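Local structure of AGR_L_2016p (Agrobacterium tumefaciens, 2GVH) at residues R30-G38 with K188-R196. The protein probably hydrolyses the thioester bond of acyl-CoA substrates, as an acyl-CoA hydrolase carrying two thioesterase regions of the HotDog clan in one chain. Residues are numbered along the deposited sequence; the frame is centred on the assembly and turned at random.
Sequences RLIDIVFPG and KAAFVAASR
Ile34 brings its CD1 methyl obliquely against the Phe191 ring and along the aliphatic start of Lys188: CD1 is 3.7 Å from Phe191 CD1 and 3.8 Å from Lys188 CG. With CG1 beside the backbone N (chi1 -60°), the longer branch is sent down to the helix, while CG2 lies over one face of the Phe36 ring, displaced toward its rim. That ring meets Phe191 obliquely, the planes at 59° and the centroids 5.7 Å apart, touching through Phe36 CE2 and Phe191 CE2. The next residue along the helix, Val192, packs its CG2 against Ile32 CG2 at 3.8 Å. The other branch of Ile32 ends in CD1, 3.7 Å from Arg196 NH2; the extended arginine brings its guanidinium in from the opposite direction, one face over Val192 CG1, and Glu92 holds it by a salt bridge. Lys188, bent at chi3, carries its ammonium up beside the strand, where NZ makes a long salt bridge of 3.9 Å to Asp33 OD1. No hydrogen bond joins 30-38 to 188-196; Ile32, Ile34, Phe191 and Val192 supply the apolar packing. The axes of 30-35 and 188-196 cross at 79°, 9.7 Å apart at closest approach. Strand 29-35 is hydrogen-bonded to 89-100 in the first sheet and reaches 160-165 of the second through an Arg30–Val163 backbone bond. Helix 179-198 belongs to the second hotdog-like half, whose strand 160-165 also touches Val192; the contact therefore joins the two halves, with helix 40-46 near Asp33 and Val35, and Asn41 of the second subunit against Phe36.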
ATOM      1  N   ARG B  30      13.929  -9.658 -13.771  1.00 66.73           N
ATOM      2  CA  ARG B  30      13.837  -8.208 -13.797  1.00 66.69           C
ATOM      3  C   ARG B  30      12.555  -7.724 -13.168  1.00 66.55           C
ATOM      4  O   ARG B  30      11.516  -8.308 -13.398  1.00 66.44           O
ATOM      5  CB  ARG B  30      13.989  -7.701 -15.232  1.00 65.67           C
ATOM      6  CG  ARG B  30      15.001  -8.574 -15.987  1.00 69.46           C
ATOM      7  CD  ARG B  30      15.004  -8.360 -17.495  1.00 75.57           C
ATOM      8  NE  ARG B  30      16.147  -7.531 -17.835  1.00 73.28           N
ATOM      9  CZ  ARG B  30      17.313  -8.016 -18.215  1.00 72.14           C
ATOM     10  NH1 ARG B  30      17.472  -9.326 -18.335  1.00 80.56           N
ATOM     11  NH2 ARG B  30      18.312  -7.200 -18.481  1.00 76.23           N
ATOM     12  N   LEU B  31      12.645  -6.667 -12.370  1.00 65.66           N
ATOM     13  CA  LEU B  31      11.501  -6.040 -11.701  1.00 64.68           C
ATOM     14  C   LEU B  31      11.590  -4.540 -11.963  1.00 66.85           C
ATOM     15  O   LEU B  31      12.632  -3.944 -11.743  1.00 69.17           O
ATOM     16  CB  LEU B  31      11.602  -6.259 -10.199  1.00 62.51           C
ATOM     17  CG  LEU B  31      10.470  -5.868  -9.255  1.00 62.81           C
ATOM     18  CD1 LEU B  31      10.468  -6.835  -8.080  1.00 56.83           C
ATOM     19  CD2 LEU B  31      10.560  -4.408  -8.751  1.00 56.29           C
ATOM     20  N   ILE B  32      10.506  -3.924 -12.396  1.00 67.37           N
ATOM     21  CA  ILE B  32      10.573  -2.588 -12.900  1.00 69.81           C
ATOM     22  C   ILE B  32       9.588  -1.703 -12.175  1.00 71.43           C
ATOM     23  O   ILE B  32       8.427  -2.059 -12.043  1.00 74.75           O
ATOM     24  CB  ILE B  32      10.346  -2.534 -14.433  1.00 68.74           C
ATOM     25  CG1 ILE B  32      11.585  -3.064 -15.129  1.00 70.33           C
ATOM     26  CG2 ILE B  32      10.211  -1.125 -14.852  1.00 73.58           C
ATOM     27  CD1 ILE B  32      11.492  -3.280 -16.613  1.00 72.24           C
ATOM     28  N   ASP B  33      10.065  -0.565 -11.685  1.00 70.29           N
ATOM     29  CA  ASP B  33       9.201   0.417 -11.066  1.00 68.38           C
ATOM     30  C   ASP B  33       9.340   1.783 -11.726  1.00 66.74           C
ATOM     31  O   ASP B  33      10.410   2.178 -12.124  1.00 67.18           O
ATOM     32  CB  ASP B  33       9.520   0.533  -9.595  1.00 68.75           C
ATOM     33  CG  ASP B  33       8.402   1.236  -8.807  1.00 81.58           C
ATOM     34  OD1 ASP B  33       7.269   1.420  -9.347  1.00 87.22           O
ATOM     35  OD2 ASP B  33       8.659   1.619  -7.636  1.00 87.37           O
ATOM     36  N   ILE B  34       8.250   2.503 -11.850  1.00 67.43           N
ATOM     37  CA  ILE B  34       8.285   3.850 -12.420  1.00 68.14           C
ATOM     38  C   ILE B  34       8.261   4.911 -11.358  1.00 67.84           C
ATOM     39  O   ILE B  34       7.423   4.853 -10.493  1.00 71.11           O
ATOM     40  CB  ILE B  34       7.088   4.096 -13.286  1.00 67.54           C
ATOM     41  CG1 ILE B  34       7.062   3.090 -14.400  1.00 65.47           C
ATOM     42  CG2 ILE B  34       7.128   5.519 -13.871  1.00 73.39           C
ATOM     43  CD1 ILE B  34       5.689   2.630 -14.637  1.00 64.95           C
ATOM     44  N   VAL B  35       9.163   5.885 -11.433  1.00 67.85           N
ATOM     45  CA  VAL B  35       9.048   7.101 -10.598  1.00 68.63           C
ATOM     46  C   VAL B  35       8.654   8.243 -11.530  1.00 70.88           C
ATOM     47  O   VAL B  35       9.434   8.616 -12.398  1.00 74.49           O
ATOM     48  CB  VAL B  35      10.396   7.448  -9.916  1.00 67.36           C
ATOM     49  CG1 VAL B  35      10.306   8.734  -9.138  1.00 67.90           C
ATOM     50  CG2 VAL B  35      10.845   6.348  -9.024  1.00 66.62           C
ATOM     51  N   PHE B  36       7.468   8.794 -11.358  1.00 71.34           N
ATOM     52  CA  PHE B  36       6.991   9.901 -12.212  1.00 72.43           C
ATOM     53  C   PHE B  36       7.610  11.268 -11.922  1.00 73.78           C
ATOM     54  O   PHE B  36       7.961  11.551 -10.780  1.00 75.54           O
ATOM     55  CB  PHE B  36       5.467  10.046 -12.094  1.00 71.46           C
ATOM     56  CG  PHE B  36       4.707   8.991 -12.809  1.00 69.96           C
ATOM     57  CD1 PHE B  36       4.393   7.792 -12.186  1.00 73.28           C
ATOM     58  CD2 PHE B  36       4.316   9.177 -14.119  1.00 68.90           C
ATOM     59  CE1 PHE B  36       3.694   6.778 -12.870  1.00 76.19           C
ATOM     60  CE2 PHE B  36       3.619   8.175 -14.808  1.00 76.02           C
ATOM     61  CZ  PHE B  36       3.307   6.981 -14.184  1.00 74.93           C
ATOM     62  N   PRO B  37       7.701  12.142 -12.947  1.00 74.65           N
ATOM     63  CA  PRO B  37       8.287  13.469 -12.760  1.00 75.99           C
ATOM     64  C   PRO B  37       7.554  14.225 -11.669  1.00 78.44           C
ATOM     65  O   PRO B  37       6.331  14.264 -11.670  1.00 80.05           O
ATOM     66  CB  PRO B  37       8.071  14.142 -14.117  1.00 74.48           C
ATOM     67  CG  PRO B  37       8.016  13.029 -15.058  1.00 73.40           C
ATOM     68  CD  PRO B  37       7.274  11.946 -14.341  1.00 74.47           C
ATOM     69  N   GLY B  38       8.295  14.782 -10.725  1.00 80.36           N
ATOM     70  CA  GLY B  38       7.686  15.549  -9.667  1.00 83.39           C
ATOM     71  C   GLY B  38       7.146  14.760  -8.488  1.00 85.61           C
ATOM     72  O   GLY B  38       6.693  15.371  -7.513  1.00 86.73           O
ATOM     73  N   LYS B 188       1.084  -1.046 -16.619  1.00 65.13           N
ATOM     74  CA  LYS B 188       2.479  -0.753 -16.235  1.00 63.37           C
ATOM     75  C   LYS B 188       3.470  -1.275 -17.299  1.00 62.79           C
ATOM     76  O   LYS B 188       4.245  -0.503 -17.838  1.00 61.19           O
ATOM     77  CB  LYS B 188       2.803  -1.341 -14.879  1.00 62.00           C
ATOM     78  CG  LYS B 188       4.071  -0.804 -14.286  1.00 63.21           C
ATOM     79  CD  LYS B 188       4.411  -1.547 -13.046  1.00 75.49           C
ATOM     80  CE  LYS B 188       4.821  -0.608 -11.936  1.00 83.58           C
ATOM     81  NZ  LYS B 188       4.997  -1.448 -10.714  1.00 90.50           N
ATOM     82  N   ALA B 189       3.419  -2.558 -17.631  1.00 59.08           N
ATOM     83  CA  ALA B 189       4.344  -3.062 -18.665  1.00 60.95           C
ATOM     84  C   ALA B 189       4.165  -2.347 -20.017  1.00 61.20           C
ATOM     85  O   ALA B 189       5.124  -2.056 -20.705  1.00 62.74           O
ATOM     86  CB  ALA B 189       4.251  -4.594 -18.815  1.00 59.74           C
ATOM     87  N   ALA B 190       2.941  -2.000 -20.373  1.00 60.31           N
ATOM     88  CA  ALA B 190       2.697  -1.268 -21.614  1.00 61.49           C
ATOM     89  C   ALA B 190       3.291   0.147 -21.543  1.00 63.39           C
ATOM     90  O   ALA B 190       3.833   0.669 -22.513  1.00 64.53           O
ATOM     91  CB  ALA B 190       1.229  -1.174 -21.872  1.00 61.83           C
ATOM     92  N   PHE B 191       3.188   0.778 -20.383  1.00 61.75           N
ATOM     93  CA  PHE B 191       3.804   2.073 -20.206  1.00 60.94           C
ATOM     94  C   PHE B 191       5.312   1.985 -20.374  1.00 63.82           C
ATOM     95  O   PHE B 191       5.903   2.794 -21.044  1.00 64.37           O
ATOM     96  CB  PHE B 191       3.465   2.623 -18.831  1.00 60.92           C
ATOM     97  CG  PHE B 191       4.179   3.876 -18.526  1.00 64.98           C
ATOM     98  CD1 PHE B 191       5.527   3.850 -18.160  1.00 60.01           C
ATOM     99  CD2 PHE B 191       3.551   5.091 -18.666  1.00 59.25           C
ATOM    100  CE1 PHE B 191       6.229   5.013 -17.917  1.00 59.09           C
ATOM    101  CE2 PHE B 191       4.244   6.259 -18.406  1.00 68.50           C
ATOM    102  CZ  PHE B 191       5.583   6.223 -18.037  1.00 68.53           C
ATOM    103  N   VAL B 192       5.934   0.972 -19.778  1.00 66.43           N
ATOM    104  CA  VAL B 192       7.372   0.795 -19.869  1.00 65.48           C
ATOM    105  C   VAL B 192       7.810   0.653 -21.331  1.00 65.99           C
ATOM    106  O   VAL B 192       8.544   1.494 -21.828  1.00 69.19           O
ATOM    107  CB  VAL B 192       7.835  -0.419 -19.011  1.00 68.38           C
ATOM    108  CG1 VAL B 192       9.273  -0.908 -19.395  1.00 60.09           C
ATOM    109  CG2 VAL B 192       7.717  -0.101 -17.529  1.00 67.84           C
ATOM    110  N   ALA B 193       7.355  -0.384 -22.024  1.00 63.65           N
ATOM    111  CA  ALA B 193       7.669  -0.589 -23.456  1.00 60.20           C
ATOM    112  C   ALA B 193       7.402   0.602 -24.375  1.00 61.88           C
ATOM    113  O   ALA B 193       8.283   0.984 -25.145  1.00 62.69           O
ATOM    114  CB  ALA B 193       6.938  -1.810 -24.002  1.00 58.11           C
ATOM    115  N   ALA B 194       6.198   1.176 -24.326  1.00 61.90           N
ATOM    116  CA  ALA B 194       5.913   2.442 -25.060  1.00 62.85           C
ATOM    117  C   ALA B 194       6.933   3.528 -24.807  1.00 62.59           C
ATOM    118  O   ALA B 194       7.504   4.089 -25.735  1.00 63.08           O
ATOM    119  CB  ALA B 194       4.499   3.011 -24.706  1.00 62.84           C
ATOM    120  N   SER B 195       7.167   3.807 -23.535  1.00 62.57           N
ATOM    121  CA  SER B 195       7.969   4.971 -23.143  1.00 61.89           C
ATOM    122  C   SER B 195       9.399   4.777 -23.529  1.00 61.55           C
ATOM    123  O   SER B 195      10.044   5.681 -24.033  1.00 61.32           O
ATOM    124  CB  SER B 195       7.866   5.215 -21.646  1.00 60.85           C
ATOM    125  OG  SER B 195       8.769   6.222 -21.280  1.00 57.49           O
ATOM    126  N   ARG B 196       9.893   3.579 -23.293  1.00 63.75           N
ATOM    127  CA  ARG B 196      11.228   3.190 -23.790  1.00 65.50           C
ATOM    128  C   ARG B 196      11.345   3.400 -25.279  1.00 64.96           C
ATOM    129  O   ARG B 196      12.331   3.936 -25.734  1.00 66.32           O
ATOM    130  CB  ARG B 196      11.583   1.745 -23.407  1.00 64.09           C
ATOM    131  CG  ARG B 196      12.049   1.635 -21.956  1.00 63.37           C
ATOM    132  CD  ARG B 196      12.395   0.222 -21.586  1.00 62.11           C
ATOM    133  NE  ARG B 196      12.998   0.088 -20.259  1.00 65.27           N
ATOM    134  CZ  ARG B 196      13.302  -1.085 -19.707  1.00 71.11           C
ATOM    135  NH1 ARG B 196      13.050  -2.220 -20.354  1.00 65.97           N
ATOM    136  NH2 ARG B 196      13.868  -1.142 -18.511  1.00 61.75           N
TER